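Long-range contacts in 2-oxoglutarate dehydrogenase E3 component (Thermus thermophilus, PDB 2YQU), which probably catalyses, with bound FAD, the NAD(+)-dependent reoxidation of dihydrolipoyl groups carried on protein lysines: residues M1-I7 with L128-L134; V27-E33 with I104-T110. All coordinates share one frame; numbering follows the deposited sequence.

Contact 1 of 2, residues M1-I7 with L128-L134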
loop_
_atom_site.group_PDB
_atom_site.type_symbol
_atom_site.label_atom_id
_atom_site.label_comp_id
_atom_site.label_asym_id
_atom_site.label_seq_id
_atom_site.Cartn_x
_atom_site.Cartn_y
_atom_site.Cartn_z
ATOM N N MET A 1 3.333 25.873 -37.615
ATOM C CA MET A 1 2.725 24.526 -37.439
ATOM C C MET A 1 3.031 24.031 -36.036
ATOM O O MET A 1 3.792 24.653 -35.307
ATOM C CB MET A 1 3.263 23.533 -38.483
ATOM C CG MET A 1 4.752 23.214 -38.370
ATOM S SD MET A 1 5.312 21.842 -39.395
ATOM C CE MET A 1 5.745 22.744 -40.955
ATOM N N TYR A 2 2.437 22.905 -35.667
ATOM C CA TYR A 2 2.758 22.272 -34.397
ATOM C C TYR A 2 4.153 21.666 -34.415
ATOM O O TYR A 2 4.633 21.231 -35.458
ATOM C CB TYR A 2 1.761 21.158 -34.115
ATOM C CG TYR A 2 0.363 21.628 -33.835
ATOM C CD1 TYR A 2 -0.709 21.171 -34.592
ATOM C CD2 TYR A 2 0.104 22.501 -32.793
ATOM C CE1 TYR A 2 -2.007 21.590 -34.317
ATOM C CE2 TYR A 2 -1.184 22.916 -32.511
ATOM C CZ TYR A 2 -2.232 22.460 -33.276
ATOM O OH TYR A 2 -3.507 22.883 -32.991
ATOM N N ASP A 3 4.801 21.620 -33.255
ATOM C CA ASP A 3 5.996 20.798 -33.098
ATOM C C ASP A 3 5.588 19.331 -32.966
ATOM O O ASP A 3 6.268 18.446 -33.478
ATOM C CB ASP A 3 6.801 21.213 -31.865
ATOM C CG ASP A 3 7.323 22.625 -31.968
ATOM O OD1 ASP A 3 7.821 22.999 -33.054
ATOM O OD2 ASP A 3 7.260 23.427 -31.020
ATOM N N LEU A 4 4.482 19.096 -32.264
ATOM C CA LEU A 4 3.985 17.752 -32.003
ATOM C C LEU A 4 2.479 17.731 -32.173
ATOM O O LEU A 4 1.786 18.531 -31.571
ATOM C CB LEU A 4 4.326 17.316 -30.574
ATOM C CG LEU A 4 3.698 15.996 -30.114
ATOM C CD1 LEU A 4 4.186 14.819 -30.960
ATOM C CD2 LEU A 4 3.960 15.742 -28.624
ATOM N N LEU A 5 1.991 16.801 -32.982
ATOM C CA LEU A 5 0.575 16.524 -33.092
ATOM C C LEU A 5 0.369 15.116 -32.567
ATOM O O LEU A 5 1.015 14.182 -33.037
ATOM C CB LEU A 5 0.133 16.616 -34.545
ATOM C CG LEU A 5 -1.351 16.413 -34.836
ATOM C CD1 LEU A 5 -2.184 17.507 -34.207
ATOM C CD2 LEU A 5 -1.563 16.380 -36.352
ATOM N N VAL A 6 -0.505 14.985 -31.574
ATOM C CA VAL A 6 -0.791 13.721 -30.919
ATOM C C VAL A 6 -2.174 13.262 -31.353
ATOM O O VAL A 6 -3.130 14.032 -31.284
ATOM C CB VAL A 6 -0.786 13.865 -29.382
ATOM C CG1 VAL A 6 -1.034 12.517 -28.726
ATOM C CG2 VAL A 6 0.521 14.463 -28.900
ATOM N N ILE A 7 -2.277 12.018 -31.809
ATOM C CA ILE A 7 -3.558 11.429 -32.166
ATOM C C ILE A 7 -3.986 10.471 -31.062
ATOM O O ILE A 7 -3.394 9.412 -30.901
ATOM C CB ILE A 7 -3.460 10.698 -33.515
ATOM C CG1 ILE A 7 -3.041 11.681 -34.616
ATOM C CG2 ILE A 7 -4.800 10.057 -33.878
ATOM C CD1 ILE A 7 -2.467 11.020 -35.842
ATOM N N LEU A 128 -3.860 19.664 -40.476
ATOM C CA LEU A 128 -2.882 20.012 -39.460
ATOM C C LEU A 128 -1.509 19.487 -39.849
ATOM O O LEU A 128 -1.374 18.347 -40.266
ATOM C CB LEU A 128 -3.288 19.404 -38.114
ATOM C CG LEU A 128 -4.719 19.662 -37.624
ATOM C CD1 LEU A 128 -4.924 19.047 -36.246
ATOM C CD2 LEU A 128 -5.045 21.144 -37.596
ATOM N N GLU A 129 -0.489 20.323 -39.719
ATOM C CA GLU A 129 0.882 19.896 -39.952
ATOM C C GLU A 129 1.658 19.921 -38.650
ATOM O O GLU A 129 1.328 20.682 -37.734
ATOM C CB GLU A 129 1.559 20.796 -40.976
ATOM C CG GLU A 129 1.002 20.614 -42.376
ATOM C CD GLU A 129 1.363 21.747 -43.314
ATOM O OE1 GLU A 129 1.404 22.917 -42.870
ATOM O OE2 GLU A 129 1.603 21.464 -44.505
ATOM N N ALA A 130 2.674 19.070 -38.577
ATOM C CA ALA A 130 3.547 19.003 -37.416
ATOM C C ALA A 130 4.916 18.457 -37.785
ATOM O O ALA A 130 5.073 17.740 -38.782
ATOM C CB ALA A 130 2.918 18.154 -36.319
ATOM N N ARG A 131 5.906 18.810 -36.967
ATOM C CA ARG A 131 7.262 18.303 -37.127
ATOM C C ARG A 131 7.308 16.832 -36.734
ATOM O O ARG A 131 7.904 16.016 -37.433
ATOM C CB ARG A 131 8.234 19.118 -36.270
ATOM C CG ARG A 131 9.689 18.684 -36.372
ATOM C CD ARG A 131 10.656 19.596 -35.634
ATOM N NE ARG A 131 12.051 19.255 -35.916
ATOM C CZ ARG A 131 13.098 19.715 -35.232
ATOM N NH1 ARG A 131 12.931 20.545 -34.204
ATOM N NH2 ARG A 131 14.327 19.339 -35.577
ATOM N N TYR A 132 6.668 16.518 -35.603
ATOM C CA TYR A 132 6.562 15.166 -35.076
ATOM C C TYR A 132 5.087 14.787 -34.921
ATOM O O TYR A 132 4.270 15.622 -34.565
ATOM C CB TYR A 132 7.210 15.083 -33.700
ATOM C CG TYR A 132 8.681 15.383 -33.686
ATOM C CD1 TYR A 132 9.157 16.621 -33.268
ATOM C CD2 TYR A 132 9.601 14.415 -34.068
ATOM C CE1 TYR A 132 10.523 16.890 -33.249
ATOM C CE2 TYR A 132 10.967 14.674 -34.056
ATOM C CZ TYR A 132 11.416 15.911 -33.644
ATOM O OH TYR A 132 12.767 16.169 -33.629
ATOM N N ILE A 133 4.758 13.531 -35.193
ATOM C CA ILE A 133 3.408 13.011 -34.980
ATOM C C ILE A 133 3.511 11.789 -34.082
ATOM O O ILE A 133 4.391 10.960 -34.279
ATOM C CB ILE A 133 2.758 12.640 -36.308
ATOM C CG1 ILE A 133 2.703 13.879 -37.207
ATOM C CG2 ILE A 133 1.360 12.054 -36.085
ATOM C CD1 ILE A 133 2.190 13.609 -38.592
ATOM N N LEU A 134 2.611 11.702 -33.110
ATOM C CA LEU A 134 2.604 10.634 -32.127
ATOM C C LEU A 134 1.263 9.937 -32.215
ATOM O O LEU A 134 0.242 10.533 -31.888
ATOM C CB LEU A 134 2.795 11.210 -30.727
ATOM C CG LEU A 134 2.681 10.232 -29.559
ATOM C CD1 LEU A 134 3.715 9.132 -29.663
ATOM C CD2 LEU A 134 2.812 10.987 -28.250
#

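Contact 2 of 2, residues V27-E33 with I104-T110. With FAD (flavin-adenine dinucleotide), chain D.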
loop_
_atom_site.group_PDB
_atom_site.type_symbol
_atom_site.label_atom_id
_atom_site.label_comp_id
_atom_site.label_asym_id
_atom_site.label_seq_id
_atom_site.Cartn_x
_atom_site.Cartn_y
_atom_site.Cartn_z
ATOM N N VAL A 27 2.099 21.987 -28.951
ATOM C CA VAL A 27 1.439 20.694 -29.065
ATOM C C VAL A 27 -0.030 20.844 -29.416
ATOM O O VAL A 27 -0.729 21.687 -28.856
ATOM C CB VAL A 27 1.528 19.905 -27.742
ATOM C CG1 VAL A 27 0.920 18.525 -27.911
ATOM C CG2 VAL A 27 2.967 19.819 -27.272
ATOM N N GLY A 28 -0.472 20.014 -30.352
ATOM C CA GLY A 28 -1.878 19.827 -30.651
ATOM C C GLY A 28 -2.261 18.373 -30.452
ATOM O O GLY A 28 -1.435 17.478 -30.622
ATOM N N VAL A 29 -3.523 18.148 -30.112
ATOM C CA VAL A 29 -4.052 16.814 -29.844
ATOM C C VAL A 29 -5.383 16.658 -30.584
ATOM O O VAL A 29 -6.269 17.506 -30.457
ATOM C CB VAL A 29 -4.272 16.597 -28.327
ATOM C CG1 VAL A 29 -4.811 15.190 -28.040
ATOM C CG2 VAL A 29 -2.973 16.814 -27.556
ATOM N N VAL A 30 -5.514 15.587 -31.362
ATOM C CA VAL A 30 -6.777 15.228 -31.992
ATOM C C VAL A 30 -7.377 14.035 -31.259
ATOM O O VAL A 30 -6.715 13.019 -31.062
ATOM C CB VAL A 30 -6.599 14.874 -33.489
ATOM C CG1 VAL A 30 -7.942 14.882 -34.204
ATOM C CG2 VAL A 30 -5.624 15.828 -34.168
ATOM N N GLU A 31 -8.637 14.159 -30.858
ATOM C CA GLU A 31 -9.357 13.076 -30.203
ATOM C C GLU A 31 -10.795 13.075 -30.720
ATOM O O GLU A 31 -11.458 14.120 -30.727
ATOM C CB GLU A 31 -9.313 13.269 -28.686
ATOM C CG GLU A 31 -10.287 12.431 -27.871
ATOM C CD GLU A 31 -10.063 10.937 -28.006
ATOM O OE1 GLU A 31 -10.943 10.250 -28.567
ATOM O OE2 GLU A 31 -9.022 10.433 -27.543
ATOM N N LYS A 32 -11.268 11.907 -31.149
ATOM C CA LYS A 32 -12.585 11.792 -31.784
ATOM C C LYS A 32 -13.736 11.768 -30.781
ATOM O O LYS A 32 -14.826 12.218 -31.097
ATOM C CB LYS A 32 -12.646 10.580 -32.731
ATOM C CG LYS A 32 -12.457 9.220 -32.070
ATOM C CD LYS A 32 -12.605 8.089 -33.082
ATOM C CE LYS A 32 -12.350 6.738 -32.453
ATOM N NZ LYS A 32 -13.573 6.204 -31.793
ATOM N N GLU A 33 -13.498 11.259 -29.575
ATOM C CA GLU A 33 -14.516 11.266 -28.523
ATOM C C GLU A 33 -14.582 12.621 -27.823
ATOM O O GLU A 33 -13.582 13.325 -27.722
ATOM C CB GLU A 33 -14.234 10.161 -27.494
ATOM C CG GLU A 33 -14.147 8.759 -28.085
ATOM C CD GLU A 33 -15.400 8.349 -28.836
ATOM O OE1 GLU A 33 -16.509 8.562 -28.302
ATOM O OE2 GLU A 33 -15.274 7.815 -29.961
ATOM N N ILE A 104 -2.009 23.348 -24.448
ATOM C CA ILE A 104 -2.170 22.315 -25.458
ATOM C C ILE A 104 -3.467 22.559 -26.222
ATOM O O ILE A 104 -4.539 22.692 -25.619
ATOM C CB ILE A 104 -2.168 20.938 -24.773
ATOM C CG1 ILE A 104 -0.771 20.644 -24.216
ATOM C CG2 ILE A 104 -2.601 19.834 -25.743
ATOM C CD1 ILE A 104 -0.767 19.608 -23.118
ATOM N N ALA A 105 -3.352 22.650 -27.545
ATOM C CA ALA A 105 -4.501 22.829 -28.415
ATOM C C ALA A 105 -5.185 21.490 -28.622
ATOM O O ALA A 105 -4.525 20.462 -28.761
ATOM C CB ALA A 105 -4.068 23.398 -29.735
ATOM N N ARG A 106 -6.511 21.506 -28.634
ATOM C CA ARG A 106 -7.291 20.291 -28.799
ATOM C C ARG A 106 -8.231 20.413 -29.990
ATOM O O ARG A 106 -8.882 21.441 -30.175
ATOM C CB ARG A 106 -8.072 19.996 -27.515
ATOM C CG ARG A 106 -8.772 18.652 -27.516
ATOM C CD ARG A 106 -10.228 18.738 -27.895
ATOM N NE ARG A 106 -10.773 17.461 -28.342
ATOM C CZ ARG A 106 -11.673 16.740 -27.681
ATOM N NH1 ARG A 106 -12.138 17.120 -26.502
ATOM N NH2 ARG A 106 -12.109 15.610 -28.205
ATOM N N HIS A 107 -8.289 19.353 -30.791
ATOM C CA HIS A 107 -9.185 19.247 -31.939
ATOM C C HIS A 107 -10.089 18.040 -31.727
ATOM O O HIS A 107 -9.622 16.986 -31.313
ATOM C CB HIS A 107 -8.390 19.045 -33.224
ATOM C CG HIS A 107 -7.356 20.098 -33.466
ATOM N ND1 HIS A 107 -7.532 21.114 -34.383
ATOM C CD2 HIS A 107 -6.140 20.299 -32.907
ATOM C CE1 HIS A 107 -6.464 21.891 -34.379
ATOM N NE2 HIS A 107 -5.607 21.424 -33.488
ATOM N N GLN A 108 -11.374 18.188 -32.024
ATOM C CA GLN A 108 -12.324 17.089 -31.887
ATOM C C GLN A 108 -12.692 16.540 -33.259
ATOM O O GLN A 108 -13.217 17.258 -34.114
ATOM C CB GLN A 108 -13.580 17.529 -31.149
ATOM C CG GLN A 108 -14.554 16.381 -30.901
ATOM C CD GLN A 108 -15.700 16.745 -29.981
ATOM O OE1 GLN A 108 -16.732 16.080 -29.992
ATOM N NE2 GLN A 108 -15.526 17.786 -29.187
ATOM N N GLY A 109 -12.427 15.254 -33.447
ATOM C CA GLY A 109 -12.615 14.591 -34.723
ATOM C C GLY A 109 -11.712 13.388 -34.895
ATOM O O GLY A 109 -10.852 13.106 -34.050
ATOM N N THR A 110 -11.919 12.676 -35.997
ATOM C CA THR A 110 -11.118 11.519 -36.355
ATOM C C THR A 110 -9.950 11.990 -37.201
ATOM O O THR A 110 -10.143 12.510 -38.300
ATOM C CB THR A 110 -11.973 10.503 -37.144
ATOM O OG1 THR A 110 -12.961 9.923 -36.281
ATOM C CG2 THR A 110 -11.145 9.325 -37.627
HETATM P PA FAD D . -6.605 4.727 -25.177
HETATM O O1A FAD D . -7.523 3.701 -25.729
HETATM O O2A FAD D . -6.782 4.949 -23.669
HETATM O O5B FAD D . -6.797 6.088 -25.996
HETATM C C5B FAD D . -6.897 6.051 -27.398
HETATM C C4B FAD D . -7.762 7.221 -27.814
HETATM O O4B FAD D . -7.550 7.455 -29.192
HETATM C C3B FAD D . -9.254 6.951 -27.635
HETATM O O3B FAD D . -9.826 7.925 -26.792
HETATM C C2B FAD D . -9.828 7.037 -29.036
HETATM O O2B FAD D . -11.085 7.676 -29.053
HETATM C C1B FAD D . -8.773 7.840 -29.779
HETATM N N9A FAD D . -8.633 7.599 -31.218
HETATM C C8A FAD D . -8.402 6.412 -31.866
HETATM N N7A FAD D . -8.278 6.655 -33.184
HETATM C C5A FAD D . -8.427 7.985 -33.388
HETATM C C6A FAD D . -8.398 8.779 -34.531
HETATM N N6A FAD D . -8.045 8.304 -35.723
HETATM N N1A FAD D . -8.582 10.128 -34.377
HETATM C C2A FAD D . -8.791 10.716 -33.154
HETATM N N3A FAD D . -8.809 9.923 -32.026
HETATM C C4A FAD D . -8.640 8.587 -32.158
HETATM N N1 FAD D . -5.194 -0.454 -17.591
HETATM C C2 FAD D . -4.480 -0.313 -16.421
HETATM O O2 FAD D . -3.277 -0.035 -16.436
HETATM N N3 FAD D . -5.113 -0.484 -15.216
HETATM C C4 FAD D . -6.451 -0.805 -15.165
HETATM O O4 FAD D . -6.995 -0.746 -14.075
HETATM C C4X FAD D . -7.192 -0.946 -16.338
HETATM N N5 FAD D . -8.539 -1.266 -16.295
HETATM C C5X FAD D . -9.246 -1.395 -17.489
HETATM C C6 FAD D . -10.604 -1.721 -17.443
HETATM C C7 FAD D . -11.332 -1.857 -18.633
HETATM C C7M FAD D . -12.815 -2.105 -18.541
HETATM C C8 FAD D . -10.704 -1.664 -19.860
HETATM C C8M FAD D . -11.505 -1.487 -21.124
HETATM C C9 FAD D . -9.346 -1.343 -19.903
HETATM C C9A FAD D . -8.608 -1.216 -18.720
HETATM N N10 FAD D . -7.246 -0.908 -18.754
HETATM C C10 FAD D . -6.550 -0.771 -17.562
HETATM C "C1'" FAD D . -6.467 -0.821 -20.041
HETATM C "C2'" FAD D . -6.316 0.657 -20.409
HETATM O "O2'" FAD D . -7.589 1.267 -20.562
HETATM C "C3'" FAD D . -5.455 0.860 -21.651
HETATM O "O3'" FAD D . -4.234 0.161 -21.503
HETATM C "C4'" FAD D . -5.137 2.336 -21.861
HETATM O "O4'" FAD D . -6.323 3.080 -21.998
HETATM C "C5'" FAD D . -4.220 2.524 -23.075
HETATM O "O5'" FAD D . -3.997 3.897 -23.308
HETATM P P FAD D . -3.734 4.441 -24.798
HETATM O O1P FAD D . -3.421 5.901 -24.733
HETATM O O2P FAD D . -2.725 3.576 -25.531
HETATM O O3P FAD D . -5.123 4.255 -25.598
#

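Contact 1 of 2, residues M1-I7 with L128-L134
L5 and I133 pair in the parallel sheet of the FAD-binding Rossmann-type domain, where strand 2-7 lies beside strand 133-135; the chain enters that strand by a turn at R131-Y132 from strand 127-130 of the neighbouring antiparallel sheet. Leucine suits position 5 because each part of its branched chain finds an apolar surface. CB meets the methyl of A130, 3.6 Å from A130 CB, and a larger residue would probably not fit so near. With CG anti to the backbone N (chi1 -177°), the fork reaches L128, whose chain it crosses at about a right angle: L5 CD1 lies 3.7 Å from L128 CD1, and L5 CD2 rests 3.9 Å from L128 CB. V119 of strand 118-121 also packs on L5. On the face that holds L4, V6 and L134, L4 CD1 touches L134 CB at 3.9 Å, while V6 and L134 run side by side. Near M1 the contact is more exposed: the bent thioether chain of M1 lays SD over the backbone of A130, and the carboxylate of E129 forms a salt bridge with K118. Backbone hydrogen bonds run along both parts, and at the FAD-pocket end I7 N donates to L134 O at 2.9 Å, nearly straight at 172°.

Contact 2 of 2, residues V27-E33 with I104-T110
V29 and R106 sit opposite each other in a parallel strand pair of the FAD-binding Rossmann-type domain. The tight part joins apolar packing to backbone bonding: V29 CG2 meets I104 CG2 at 3.5 Å, the branched chains crossing at a slant, and H107 N donates to V29 O at 2.8 Å. Toward solvent, the long exposed chain of Q108 only skirts the backbone, its CG 3.8 Å from E31 O. R106, on the face of V29 and E31, reaches past the end of strand 27-31. Its chain bends at chi2 (-98°) and brings NH2 to E31 O at 3.0 Å and E33 O at 2.8 Å, both near the guanidinium plane. G109 N reaches E31 O from the other face of the carbonyl, so two donors grip this oxygen. A leucine in place of R106 would probably leave E33 O without this donor and the turn after the strand freer to shift. Glutamate suits position 31 because its carboxylate takes both hydroxyls of the adenosine ribose of FAD, OE1 accepting from O2B at 2.6 Å and OE2 from O3B at 2.7 Å. OE1 also accepts from E33 N, which helps fix its rotation. Glycine suits position 109, whose backbone angles would jam a CB against the preceding carbonyl. Helix 11-22 packs against V27, V29 and I104, strand 2-7 flanks strand 27-31, and L128 of strand 127-130 covers V30 and H107.

In the fold
Contacts 1 and 2 share one parallel sheet, though contact 1 also takes in strand 127-130 of the antiparallel sheet: strand 27-31 lies beside strand 2-7, and V6 N sits 2.8 Å from G28 O, a probable hydrogen bond. Strand 105-108 is outermost within the chain, whereas strand 2-7 is interior, with neighbours on both flanks. The buried part of contact 1 is largely leucine, isoleucine and valine; contact 2 adds charged and polar groups where it meets FAD and along its outer strand. Each is partly buried, contact 1 opening to solvent near the chain start and contact 2 along its outer edge. Y2 OH, 2.6 Å from H107 NE2, joins them by a probable hydrogen bond. Along the sequence, contact 2 is nested within the loop closed by contact 1.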